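Side-chain contacts in phosphoribosylformylglycinamidine synthase 2 (Thermus thermophilus, PDB 3VIU), which belongs to the AIR synthase-related (PurM-like) family and, in one chain with two N-terminal and two C-terminal domains of that family, binds ADP and magnesium: residues Gly256-Gly261 against Leu269-His274; Pro65-Gly70 against Ala273-Leu278; Ala469-Ser474 against Ser659-Thr664; Gly442-Val447 against Val476-Leu481. All blocks are in the same frame, centred on the assembly; numbering follows the deposited sequence.

How the contacts relate
Following the chain from the N terminus, contact 2 opens first, at residues 65-70, and closes about 200 residues later on the end of helix 264-275. Contact 1 opens inside that long loop and closes a mostly helical seven-residue connection. The two finish on the same helix, sharing A273 and H274, so the short loop is essentially nested in the long one. In the second half of the chain contact 4 opens at 442-447, contact 3 opens at 469-474, contact 4 closes at 476-481 and contact 3 closes at 659-664, so these two cross. Contacts 2 and 3 each join an N-terminal family domain to a C-terminal one, whereas contacts 1 and 4 each stay within one domain.

Contact 1 of 4, residues Gly256-Gly261 against Leu269-His274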
loop_
_atom_site.group_PDB
_atom_site.type_symbol
_atom_site.label_atom_id
_atom_site.label_comp_id
_atom_site.label_asym_id
_atom_site.label_seq_id
_atom_site.Cartn_x
_atom_site.Cartn_y
_atom_site.Cartn_z
ATOM N N GLY A 256 -1.646 3.247 -25.955
ATOM C CA GLY A 256 -0.684 3.255 -24.871
ATOM C C GLY A 256 -0.691 4.574 -24.122
ATOM O O GLY A 256 -0.809 5.643 -24.728
ATOM N N VAL A 257 -0.571 4.498 -22.800
ATOM C CA VAL A 257 -0.554 5.679 -21.951
ATOM C C VAL A 257 0.503 5.490 -20.877
ATOM O O VAL A 257 0.578 4.438 -20.242
ATOM C CB VAL A 257 -1.905 5.897 -21.255
ATOM C CG1 VAL A 257 -1.862 7.185 -20.461
ATOM C CG2 VAL A 257 -3.029 5.928 -22.274
ATOM N N GLN A 258 1.322 6.515 -20.679
ATOM C CA GLN A 258 2.385 6.469 -19.690
ATOM C C GLN A 258 2.398 7.733 -18.858
ATOM O O GLN A 258 2.242 8.837 -19.382
ATOM C CB GLN A 258 3.747 6.322 -20.373
ATOM C CG GLN A 258 4.303 4.926 -20.348
ATOM C CD GLN A 258 4.382 4.377 -18.941
ATOM O OE1 GLN A 258 5.076 4.923 -18.086
ATOM N NE2 GLN A 258 3.662 3.299 -18.691
ATOM N N ASP A 259 2.572 7.575 -17.555
ATOM C CA ASP A 259 2.648 8.734 -16.688
ATOM C C ASP A 259 4.122 9.033 -16.550
ATOM O O ASP A 259 4.971 8.169 -16.773
ATOM C CB ASP A 259 2.047 8.449 -15.309
ATOM C CG ASP A 259 2.630 7.211 -14.664
ATOM O OD1 ASP A 259 2.410 6.105 -15.206
ATOM O OD2 ASP A 259 3.306 7.341 -13.620
HETATM N N MSE A 260 4.426 10.267 -16.193
HETATM C CA MSE A 260 5.804 10.652 -16.017
HETATM C C MSE A 260 6.070 10.839 -14.537
HETATM O O MSE A 260 5.350 11.558 -13.846
HETATM C CB MSE A 260 6.085 11.926 -16.808
HETATM C CG MSE A 260 5.907 11.703 -18.298
HETATM SE SE MSE A 260 6.402 13.208 -19.362
HETATM C CE MSE A 260 8.079 13.610 -18.515
ATOM N N GLY A 261 7.090 10.150 -14.049
ATOM C CA GLY A 261 7.433 10.250 -12.649
ATOM C C GLY A 261 8.928 10.368 -12.526
ATOM O O GLY A 261 9.540 11.261 -13.108
ATOM N N LEU A 269 9.265 7.399 -21.958
ATOM C CA LEU A 269 9.443 6.955 -23.343
ATOM C C LEU A 269 10.283 5.694 -23.535
ATOM O O LEU A 269 9.881 4.785 -24.257
ATOM C CB LEU A 269 10.024 8.099 -24.178
ATOM C CG LEU A 269 9.237 9.410 -24.030
ATOM C CD1 LEU A 269 9.869 10.487 -24.889
ATOM C CD2 LEU A 269 7.784 9.195 -24.416
ATOM N N SER A 270 11.446 5.636 -22.896
ATOM C CA SER A 270 12.309 4.470 -23.034
ATOM C C SER A 270 11.573 3.227 -22.544
ATOM O O SER A 270 11.677 2.152 -23.138
ATOM C CB SER A 270 13.601 4.660 -22.237
ATOM O OG SER A 270 13.343 4.654 -20.845
ATOM N N GLU A 271 10.828 3.380 -21.456
ATOM C CA GLU A 271 10.063 2.274 -20.902
ATOM C C GLU A 271 9.016 1.890 -21.942
ATOM O O GLU A 271 8.916 0.730 -22.347
ATOM C CB GLU A 271 9.374 2.717 -19.615
ATOM C CG GLU A 271 9.225 1.644 -18.556
ATOM C CD GLU A 271 8.751 2.223 -17.227
ATOM O OE1 GLU A 271 7.520 2.319 -17.008
ATOM O OE2 GLU A 271 9.621 2.601 -16.410
ATOM N N LEU A 272 8.244 2.882 -22.374
ATOM C CA LEU A 272 7.201 2.675 -23.371
ATOM C C LEU A 272 7.773 2.040 -24.633
ATOM O O LEU A 272 7.175 1.122 -25.202
ATOM C CB LEU A 272 6.531 4.009 -23.717
ATOM C CG LEU A 272 5.549 4.035 -24.889
ATOM C CD1 LEU A 272 4.514 2.926 -24.747
ATOM C CD2 LEU A 272 4.875 5.399 -24.943
ATOM N N ALA A 273 8.935 2.528 -25.058
ATOM C CA ALA A 273 9.593 2.021 -26.251
ATOM C C ALA A 273 10.065 0.584 -26.055
ATOM O O ALA A 273 9.849 -0.280 -26.908
ATOM C CB ALA A 273 10.770 2.907 -26.605
ATOM N N HIS A 274 10.707 0.336 -24.922
ATOM C CA HIS A 274 11.228 -0.985 -24.612
ATOM C C HIS A 274 10.150 -2.079 -24.569
ATOM O O HIS A 274 10.335 -3.162 -25.131
ATOM C CB HIS A 274 11.976 -0.931 -23.284
ATOM C CG HIS A 274 12.694 -2.198 -22.949
ATOM N ND1 HIS A 274 13.723 -2.694 -23.721
ATOM C CD2 HIS A 274 12.520 -3.081 -21.938
ATOM C CE1 HIS A 274 14.150 -3.830 -23.201
ATOM N NE2 HIS A 274 13.437 -4.088 -22.118
#
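Q258 meets L272 and E271 in a buried strand-to-helix contact, where edge strand 254-259 of a seven-stranded mixed sheet faces helix 264-275. Three side chains do the work, and no hydrogen bond joins the two segments. The aliphatic part is made by Q258 and L272, which run past one another in opposite directions until CG of Q258 lies 4.1 Å from CB of L272. Q258 reaches this position with an unusual first torsion, chi1 -101°, outside the staggered values, followed by a bend at chi2 that turns its amide away from L272 toward the E271 carboxylate. L272 has CG anti to its backbone nitrogen (chi1 171°), and its side chain also touches V311 on strand 307-312.

Chain order makes the motif plain. Strand 254-259 leads through helix 264-275 into strand 279-283, parallel to the first but separated from it by three other strands, a beta-alpha-beta crossover. L269 and A273 turn to the far strand and pack on V280, so the helix spans the sheet between its two flanking strands.

The polar end of the contact is of another character. E271 crosses Q258 at about a right angle, its carboxylate plane 65° from the amide plane, and OE1 of Q258 stands 3.7 Å from OE1 of E271, a pairing of two acceptor-type oxygens that offers no bond. D259, a residue of the ADP pocket, keeps its OD1 6.6 Å from OE1 of E271, while its carbonyl oxygen is held by the hydroxyl of S268. The E271 side chain comes within about 4 Å of bound ADP, nearest atoms.

Contact 2 of 4, residues Pro65-Gly70 against Ala273-Leu278. With ADP (adenosine-5'-diphosphate), chain B.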
loop_
_atom_site.group_PDB
_atom_site.type_symbol
_atom_site.label_atom_id
_atom_site.label_comp_id
_atom_site.label_asym_id
_atom_site.label_seq_id
_atom_site.Cartn_x
_atom_site.Cartn_y
_atom_site.Cartn_z
ATOM N N PRO A 65 2.621 -7.782 -12.505
ATOM C CA PRO A 65 3.783 -6.891 -12.544
ATOM C C PRO A 65 4.280 -6.691 -13.972
ATOM O O PRO A 65 4.313 -7.633 -14.765
ATOM C CB PRO A 65 4.805 -7.620 -11.672
ATOM C CG PRO A 65 3.949 -8.350 -10.691
ATOM C CD PRO A 65 2.855 -8.900 -11.575
ATOM N N GLY A 66 4.668 -5.462 -14.292
ATOM C CA GLY A 66 5.150 -5.156 -15.624
ATOM C C GLY A 66 4.563 -3.846 -16.110
ATOM O O GLY A 66 5.223 -3.057 -16.784
ATOM N N GLU A 67 3.306 -3.615 -15.756
ATOM C CA GLU A 67 2.616 -2.397 -16.139
ATOM C C GLU A 67 2.534 -1.444 -14.956
ATOM O O GLU A 67 2.843 -1.820 -13.826
ATOM C CB GLU A 67 1.224 -2.739 -16.652
ATOM C CG GLU A 67 1.258 -3.513 -17.948
ATOM C CD GLU A 67 2.106 -2.809 -18.994
ATOM O OE1 GLU A 67 1.960 -1.574 -19.133
ATOM O OE2 GLU A 67 2.913 -3.482 -19.677
ATOM N N ASN A 68 2.113 -0.212 -15.214
ATOM C CA ASN A 68 2.016 0.799 -14.166
ATOM C C ASN A 68 1.205 0.405 -12.932
ATOM O O ASN A 68 1.301 1.058 -11.895
ATOM C CB ASN A 68 1.468 2.097 -14.756
ATOM C CG ASN A 68 2.446 2.761 -15.704
ATOM O OD1 ASN A 68 2.080 3.670 -16.447
ATOM N ND2 ASN A 68 3.700 2.317 -15.680
ATOM N N ALA A 69 0.400 -0.647 -13.042
ATOM C CA ALA A 69 -0.390 -1.113 -11.912
ATOM C C ALA A 69 -0.934 -2.508 -12.175
ATOM O O ALA A 69 -0.918 -2.983 -13.315
ATOM C CB ALA A 69 -1.536 -0.153 -11.627
ATOM N N GLY A 70 -1.399 -3.160 -11.107
ATOM C CA GLY A 70 -1.971 -4.486 -11.221
ATOM C C GLY A 70 -3.473 -4.361 -11.404
ATOM O O GLY A 70 -4.096 -3.446 -10.869
ATOM N N ALA A 273 8.935 2.528 -25.058
ATOM C CA ALA A 273 9.593 2.021 -26.251
ATOM C C ALA A 273 10.065 0.584 -26.055
ATOM O O ALA A 273 9.849 -0.280 -26.908
ATOM C CB ALA A 273 10.770 2.907 -26.605
ATOM N N HIS A 274 10.707 0.336 -24.922
ATOM C CA HIS A 274 11.228 -0.985 -24.612
ATOM C C HIS A 274 10.150 -2.079 -24.569
ATOM O O HIS A 274 10.335 -3.162 -25.131
ATOM C CB HIS A 274 11.976 -0.931 -23.284
ATOM C CG HIS A 274 12.694 -2.198 -22.949
ATOM N ND1 HIS A 274 13.723 -2.694 -23.721
ATOM C CD2 HIS A 274 12.520 -3.081 -21.938
ATOM C CE1 HIS A 274 14.150 -3.830 -23.201
ATOM N NE2 HIS A 274 13.437 -4.088 -22.118
ATOM N N LYS A 275 9.030 -1.795 -23.907
ATOM C CA LYS A 275 7.930 -2.753 -23.801
ATOM C C LYS A 275 7.262 -2.978 -25.149
ATOM O O LYS A 275 6.598 -3.992 -25.357
ATOM C CB LYS A 275 6.866 -2.259 -22.808
ATOM C CG LYS A 275 7.388 -1.974 -21.404
ATOM C CD LYS A 275 6.257 -1.672 -20.428
ATOM C CE LYS A 275 6.796 -1.091 -19.121
ATOM N NZ LYS A 275 7.962 -1.859 -18.612
ATOM N N SER A 276 7.435 -2.025 -26.058
ATOM C CA SER A 276 6.828 -2.114 -27.383
ATOM C C SER A 276 7.752 -2.769 -28.404
ATOM O O SER A 276 7.376 -2.966 -29.558
ATOM C CB SER A 276 6.429 -0.718 -27.870
ATOM O OG SER A 276 5.509 -0.108 -26.984
ATOM N N GLY A 277 8.969 -3.084 -27.978
ATOM C CA GLY A 277 9.921 -3.724 -28.866
ATOM C C GLY A 277 10.456 -2.843 -29.975
ATOM O O GLY A 277 10.947 -3.340 -30.984
ATOM N N LEU A 278 10.350 -1.534 -29.802
ATOM C CA LEU A 278 10.852 -0.595 -30.802
ATOM C C LEU A 278 11.471 0.597 -30.087
ATOM O O LEU A 278 11.649 0.568 -28.867
ATOM C CB LEU A 278 9.721 -0.148 -31.745
ATOM C CG LEU A 278 8.382 0.211 -31.101
ATOM C CD1 LEU A 278 8.579 1.438 -30.216
ATOM C CD2 LEU A 278 7.316 0.458 -32.177
HETATM P PB ADP B . 6.491 3.796 -11.245
HETATM O O1B ADP B . 7.870 4.357 -11.232
HETATM O O2B ADP B . 5.784 4.092 -9.829
HETATM O O3B ADP B . 5.627 4.522 -12.498
HETATM P PA ADP B . 7.940 1.495 -11.019
HETATM O O1A ADP B . 8.920 1.544 -12.139
HETATM O O2A ADP B . 8.560 2.287 -9.748
HETATM O O3A ADP B . 6.525 2.177 -11.499
HETATM O "O5'" ADP B . 7.636 -0.037 -10.539
HETATM C "C5'" ADP B . 8.294 -0.960 -11.428
HETATM C "C4'" ADP B . 7.388 -2.155 -11.846
HETATM O "O4'" ADP B . 7.707 -3.353 -11.067
HETATM C "C3'" ADP B . 5.871 -1.914 -11.635
HETATM O "O3'" ADP B . 5.129 -2.605 -12.648
HETATM C "C2'" ADP B . 5.620 -2.471 -10.234
HETATM O "O2'" ADP B . 4.255 -2.848 -10.036
HETATM C "C1'" ADP B . 6.594 -3.649 -10.151
HETATM N N9 ADP B . 7.085 -3.851 -8.781
HETATM C C8 ADP B . 8.028 -3.100 -8.137
HETATM N N7 ADP B . 8.230 -3.555 -6.934
HETATM C C5 ADP B . 7.435 -4.624 -6.722
HETATM C C6 ADP B . 7.215 -5.513 -5.638
HETATM N N6 ADP B . 7.916 -5.364 -4.455
HETATM N N1 ADP B . 6.310 -6.506 -5.785
HETATM C C2 ADP B . 5.619 -6.667 -6.925
HETATM N N3 ADP B . 5.797 -5.853 -7.967
HETATM C C4 ADP B . 6.682 -4.833 -7.910
#
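K275 extends from helix 264-275 to touch G66 and E67, its terminal atoms alone making the contact. From CB, which points to the loop, the chain leaves with CG anti to the carbonyl carbon (chi1 -57°) and runs extended through CG, neither atom touching 65-70. CD is the first to arrive, 3.9 Å from OE2 of E67, as lysine and glutamate pass, each heading where the other came from. CE comes closer, 3.4 Å from the carbonyl oxygen of G66. A bend at chi4 then carries NZ to 3.5 Å from that same G66 oxygen, without a hydrogen bond. The ammonium does not pair with E67 either: NZ lies 5.4 Å from OE2 of E67, which forms a salt bridge with R190, while OE1 accepts from the backbone N of S189.

The loop's other task is to grip ADP. Its O3' donates to the carbonyl oxygen of E67 (2.7 Å) and weakly accepts from the amide of G66. The loop joins strand 61-63 to strand 70-75 in the N-terminal domain, and K275 meets it from the closing turn of helix 264-275, where a Schellman motif at G277 leads on to strand 279-283.

Contact 3 of 4, residues Ala469-Ser474 against Ser659-Thr664; sequences ACRNVS and SRVLFT. With MG (magnesium ion), chain D.
R471 touches S659 and V661 with different parts of one side chain, so a single residue supplies both the polar and the apolar side of this buried contact. The apolar part is slight: CD of R471 lies 4.3 Å from CG2 of V661, which itself packs on I567 in the neighbouring strand. The polar part brings the backbone N of S659 over one face of the guanidinium, 3.4 Å from NH1 of R471, and since both are donors no bond results. R471 starts out with CG anti to its backbone nitrogen (chi1 -169°) and bends at chi3 to lay the group beneath S659. The attraction comes from carboxylates beyond the two segments. E599 forms a salt bridge with NH1 of R471 and also bonds the hydroxyl of S659, thereby bridging the contact.

Within helix 458-475, the S474 hydroxyl donates to the carbonyl oxygen of C470 at 2.8 Å from above the carbonyl plane, with the amide of S474 bonding from the opposite face.

Metal coordination forms the third group. OD1 of N472 binds magnesium at 2.6 Å, beside two waters, D430 and D620, while D448 holds ND2. D620 gives its other oxygen to NH2 of R471 in a salt bridge, which makes the arginine a second-shell residue that positions a metal ligand and probably moderates the negative charge gathered there.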
loop_
_atom_site.group_PDB
_atom_site.type_symbol
_atom_site.label_atom_id
_atom_site.label_comp_id
_atom_site.label_asym_id
_atom_site.label_seq_id
_atom_site.Cartn_x
_atom_site.Cartn_y
_atom_site.Cartn_z
ATOM N N ALA A 469 -3.950 -8.576 6.103
ATOM C CA ALA A 469 -4.656 -7.848 5.057
ATOM C C ALA A 469 -5.762 -8.722 4.451
ATOM O O ALA A 469 -6.893 -8.268 4.263
ATOM C CB ALA A 469 -3.679 -7.399 3.978
ATOM N N CYS A 470 -5.443 -9.976 4.155
ATOM C CA CYS A 470 -6.440 -10.877 3.593
ATOM C C CYS A 470 -7.549 -11.165 4.605
ATOM O O CYS A 470 -8.714 -11.290 4.230
ATOM C CB CYS A 470 -5.789 -12.186 3.162
ATOM S SG CYS A 470 -4.739 -12.015 1.727
ATOM N N ARG A 471 -7.181 -11.261 5.885
ATOM C CA ARG A 471 -8.149 -11.531 6.935
ATOM C C ARG A 471 -9.127 -10.365 7.047
ATOM O O ARG A 471 -10.335 -10.566 7.180
ATOM C CB ARG A 471 -7.443 -11.742 8.284
ATOM C CG ARG A 471 -8.359 -12.284 9.390
ATOM C CD ARG A 471 -7.654 -12.332 10.729
ATOM N NE ARG A 471 -6.346 -12.971 10.618
ATOM C CZ ARG A 471 -5.197 -12.394 10.963
ATOM N NH1 ARG A 471 -4.065 -13.061 10.819
ATOM N NH2 ARG A 471 -5.179 -11.155 11.451
ATOM N N ASN A 472 -8.598 -9.147 6.981
ATOM C CA ASN A 472 -9.432 -7.958 7.086
ATOM C C ASN A 472 -10.471 -7.846 5.984
ATOM O O ASN A 472 -11.591 -7.382 6.227
ATOM C CB ASN A 472 -8.569 -6.706 7.115
ATOM C CG ASN A 472 -7.912 -6.501 8.459
ATOM O OD1 ASN A 472 -8.576 -6.582 9.492
ATOM N ND2 ASN A 472 -6.606 -6.235 8.458
ATOM N N VAL A 473 -10.100 -8.269 4.778
ATOM C CA VAL A 473 -11.014 -8.233 3.647
ATOM C C VAL A 473 -12.027 -9.364 3.803
ATOM O O VAL A 473 -13.213 -9.183 3.552
ATOM C CB VAL A 473 -10.249 -8.384 2.317
ATOM C CG1 VAL A 473 -11.198 -8.777 1.196
ATOM C CG2 VAL A 473 -9.557 -7.077 1.982
ATOM N N SER A 474 -11.555 -10.527 4.234
ATOM C CA SER A 474 -12.428 -11.679 4.437
ATOM C C SER A 474 -13.457 -11.383 5.509
ATOM O O SER A 474 -14.595 -11.833 5.435
ATOM C CB SER A 474 -11.611 -12.898 4.874
ATOM O OG SER A 474 -10.694 -13.263 3.868
ATOM N N SER A 659 -5.199 -15.484 12.947
ATOM C CA SER A 659 -6.260 -16.426 12.639
ATOM C C SER A 659 -7.406 -16.475 13.648
ATOM O O SER A 659 -8.089 -17.492 13.756
ATOM C CB SER A 659 -5.649 -17.825 12.473
ATOM O OG SER A 659 -4.524 -17.799 11.600
ATOM N N ARG A 660 -7.622 -15.384 14.376
ATOM C CA ARG A 660 -8.707 -15.323 15.355
ATOM C C ARG A 660 -9.754 -14.277 14.951
ATOM O O ARG A 660 -9.419 -13.121 14.683
ATOM C CB ARG A 660 -8.145 -15.009 16.741
ATOM C CG ARG A 660 -7.082 -16.008 17.196
ATOM C CD ARG A 660 -6.784 -15.879 18.683
ATOM N NE ARG A 660 -6.155 -14.604 19.014
ATOM C CZ ARG A 660 -6.018 -14.140 20.251
ATOM N NH1 ARG A 660 -6.469 -14.844 21.278
ATOM N NH2 ARG A 660 -5.422 -12.976 20.459
ATOM N N VAL A 661 -11.021 -14.693 14.910
ATOM C CA VAL A 661 -12.121 -13.813 14.511
ATOM C C VAL A 661 -13.355 -13.866 15.413
ATOM O O VAL A 661 -13.824 -14.941 15.799
ATOM C CB VAL A 661 -12.599 -14.142 13.067
ATOM C CG1 VAL A 661 -13.784 -13.263 12.690
ATOM C CG2 VAL A 661 -11.462 -13.941 12.081
ATOM N N LEU A 662 -13.884 -12.686 15.720
ATOM C CA LEU A 662 -15.083 -12.548 16.538
ATOM C C LEU A 662 -16.264 -12.230 15.626
ATOM O O LEU A 662 -16.115 -11.500 14.651
ATOM C CB LEU A 662 -14.918 -11.397 17.531
ATOM C CG LEU A 662 -13.885 -11.525 18.651
ATOM C CD1 LEU A 662 -13.709 -10.180 19.369
ATOM C CD2 LEU A 662 -14.352 -12.594 19.615
ATOM N N PHE A 663 -17.435 -12.773 15.935
ATOM C CA PHE A 663 -18.630 -12.484 15.144
ATOM C C PHE A 663 -19.890 -12.800 15.935
ATOM O O PHE A 663 -19.849 -13.541 16.916
ATOM C CB PHE A 663 -18.619 -13.252 13.819
ATOM C CG PHE A 663 -18.933 -14.710 13.947
ATOM C CD1 PHE A 663 -20.181 -15.197 13.583
ATOM C CD2 PHE A 663 -17.983 -15.599 14.424
ATOM C CE1 PHE A 663 -20.479 -16.548 13.689
ATOM C CE2 PHE A 663 -18.270 -16.945 14.535
ATOM C CZ PHE A 663 -19.522 -17.422 14.166
ATOM N N THR A 664 -21.007 -12.212 15.522
ATOM C CA THR A 664 -22.261 -12.436 16.218
ATOM C C THR A 664 -23.315 -13.039 15.298
ATOM O O THR A 664 -23.316 -12.802 14.087
ATOM C CB THR A 664 -22.806 -11.129 16.794
ATOM O OG1 THR A 664 -23.370 -10.346 15.742
ATOM C CG2 THR A 664 -21.693 -10.333 17.453
HETATM MG MG MG D . -8.554 -5.571 11.870
HETATM O O HOH W 1 -6.468 -6.902 12.003
HETATM O O HOH W 2 -8.726 -5.949 14.377
#

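Contact 4 of 4, residues Gly442-Val447 against Val476-Leu481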
loop_
_atom_site.group_PDB
_atom_site.type_symbol
_atom_site.label_atom_id
_atom_site.label_comp_id
_atom_site.label_asym_id
_atom_site.label_seq_id
_atom_site.Cartn_x
_atom_site.Cartn_y
_atom_site.Cartn_z
ATOM N N GLY A 442 -19.230 -4.851 -4.520
ATOM C CA GLY A 442 -18.526 -4.075 -3.524
ATOM C C GLY A 442 -17.065 -4.475 -3.575
ATOM O O GLY A 442 -16.744 -5.661 -3.693
ATOM N N VAL A 443 -16.178 -3.487 -3.508
ATOM C CA VAL A 443 -14.739 -3.730 -3.539
ATOM C C VAL A 443 -14.159 -3.424 -2.165
ATOM O O VAL A 443 -14.341 -2.323 -1.653
ATOM C CB VAL A 443 -14.060 -2.825 -4.571
ATOM C CG1 VAL A 443 -12.582 -3.139 -4.644
ATOM C CG2 VAL A 443 -14.734 -2.995 -5.927
ATOM N N ALA A 444 -13.472 -4.399 -1.570
ATOM C CA ALA A 444 -12.871 -4.222 -0.254
ATOM C C ALA A 444 -11.354 -4.071 -0.364
ATOM O O ALA A 444 -10.718 -4.703 -1.208
ATOM C CB ALA A 444 -13.217 -5.399 0.643
ATOM N N ALA A 445 -10.780 -3.241 0.502
ATOM C CA ALA A 445 -9.347 -2.989 0.487
ATOM C C ALA A 445 -8.771 -2.700 1.866
ATOM O O ALA A 445 -9.419 -2.092 2.720
ATOM C CB ALA A 445 -9.043 -1.822 -0.445
ATOM N N LYS A 446 -7.532 -3.125 2.068
ATOM C CA LYS A 446 -6.856 -2.896 3.326
ATOM C C LYS A 446 -5.347 -3.025 3.120
ATOM O O LYS A 446 -4.892 -3.741 2.231
ATOM C CB LYS A 446 -7.338 -3.915 4.361
ATOM C CG LYS A 446 -7.472 -3.371 5.783
ATOM C CD LYS A 446 -6.136 -3.127 6.425
ATOM C CE LYS A 446 -6.306 -2.599 7.838
ATOM N NZ LYS A 446 -7.027 -1.301 7.835
ATOM N N VAL A 447 -4.577 -2.309 3.929
ATOM C CA VAL A 447 -3.124 -2.372 3.858
ATOM C C VAL A 447 -2.635 -2.622 5.281
ATOM O O VAL A 447 -3.107 -1.974 6.212
ATOM C CB VAL A 447 -2.531 -1.054 3.311
ATOM C CG1 VAL A 447 -3.073 0.130 4.084
ATOM C CG2 VAL A 447 -1.025 -1.085 3.412
ATOM N N VAL A 476 -14.982 -8.610 6.194
ATOM C CA VAL A 476 -16.144 -7.805 5.822
ATOM C C VAL A 476 -16.967 -8.590 4.811
ATOM O O VAL A 476 -17.983 -8.115 4.312
ATOM C CB VAL A 476 -15.770 -6.388 5.254
ATOM C CG1 VAL A 476 -15.080 -5.571 6.342
ATOM C CG2 VAL A 476 -14.898 -6.501 4.005
ATOM N N GLY A 477 -16.513 -9.806 4.517
ATOM C CA GLY A 477 -17.240 -10.674 3.607
ATOM C C GLY A 477 -16.755 -10.774 2.179
ATOM O O GLY A 477 -17.435 -11.339 1.331
ATOM N N ALA A 478 -15.578 -10.249 1.895
ATOM C CA ALA A 478 -15.073 -10.303 0.532
ATOM C C ALA A 478 -13.937 -11.314 0.353
ATOM O O ALA A 478 -13.214 -11.624 1.300
ATOM C CB ALA A 478 -14.619 -8.911 0.108
ATOM N N LYS A 479 -13.786 -11.826 -0.864
ATOM C CA LYS A 479 -12.727 -12.782 -1.150
ATOM C C LYS A 479 -11.481 -12.130 -1.744
ATOM O O LYS A 479 -11.548 -11.467 -2.785
ATOM C CB LYS A 479 -13.205 -13.872 -2.110
ATOM C CG LYS A 479 -12.100 -14.869 -2.463
ATOM C CD LYS A 479 -12.630 -16.033 -3.273
ATOM C CE LYS A 479 -11.515 -16.997 -3.654
ATOM N NZ LYS A 479 -12.034 -18.124 -4.497
ATOM N N PRO A 480 -10.323 -12.335 -1.096
ATOM C CA PRO A 480 -9.029 -11.791 -1.519
ATOM C C PRO A 480 -8.745 -12.162 -2.968
ATOM O O PRO A 480 -8.708 -13.339 -3.310
ATOM C CB PRO A 480 -8.046 -12.468 -0.564
ATOM C CG PRO A 480 -8.864 -12.733 0.647
ATOM C CD PRO A 480 -10.154 -13.220 0.071
ATOM N N LEU A 481 -8.545 -11.166 -3.820
ATOM C CA LEU A 481 -8.274 -11.443 -5.226
ATOM C C LEU A 481 -6.788 -11.384 -5.554
ATOM O O LEU A 481 -6.302 -12.156 -6.366
ATOM C CB LEU A 481 -9.036 -10.459 -6.116
ATOM C CG LEU A 481 -10.556 -10.521 -5.980
ATOM C CD1 LEU A 481 -11.176 -9.431 -6.825
ATOM C CD2 LEU A 481 -11.059 -11.892 -6.406
#
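A444 sets its methyl against A478 and V476, and this small apolar cluster makes up the tightly packed part of the contact. CB of A444 is 3.8 Å from CB of A478 and 3.9 Å from CG2 of V476. The valine's chi1 of -64° sets CG2 between its backbone nitrogen and carbonyl carbon, and it is this branch that does the touching. Small side chains let the backbones come close, with the CA atoms of A444 and A478 6.5 Å apart. V473, from the last turns of helix 458-475, touches both alanines and closes the cluster.

Farther along, the segments diverge. L481 has its CB pointing to the strand, yet its side chain stays 6.8 Å away and packs on V546 instead. P480 turns to Q603 and R607 of helix 596-611, and K479, fully extended, stands in solvent. No hydrogen bond links the two segments, because strand 538-548 runs between them in the sheet and takes the backbone bonds of A444 through G545.

Between V476 and A478 the chain turns at G477, whose positive phi of 100° belongs to the Schellman motif that ends helix 458-475. Strand 441-448, the helices after it and the parallel strand 479-488 thus form a beta-alpha-beta crossover with one strand skipped, here within the six-stranded mixed sheet of a PurM-like N-terminal domain.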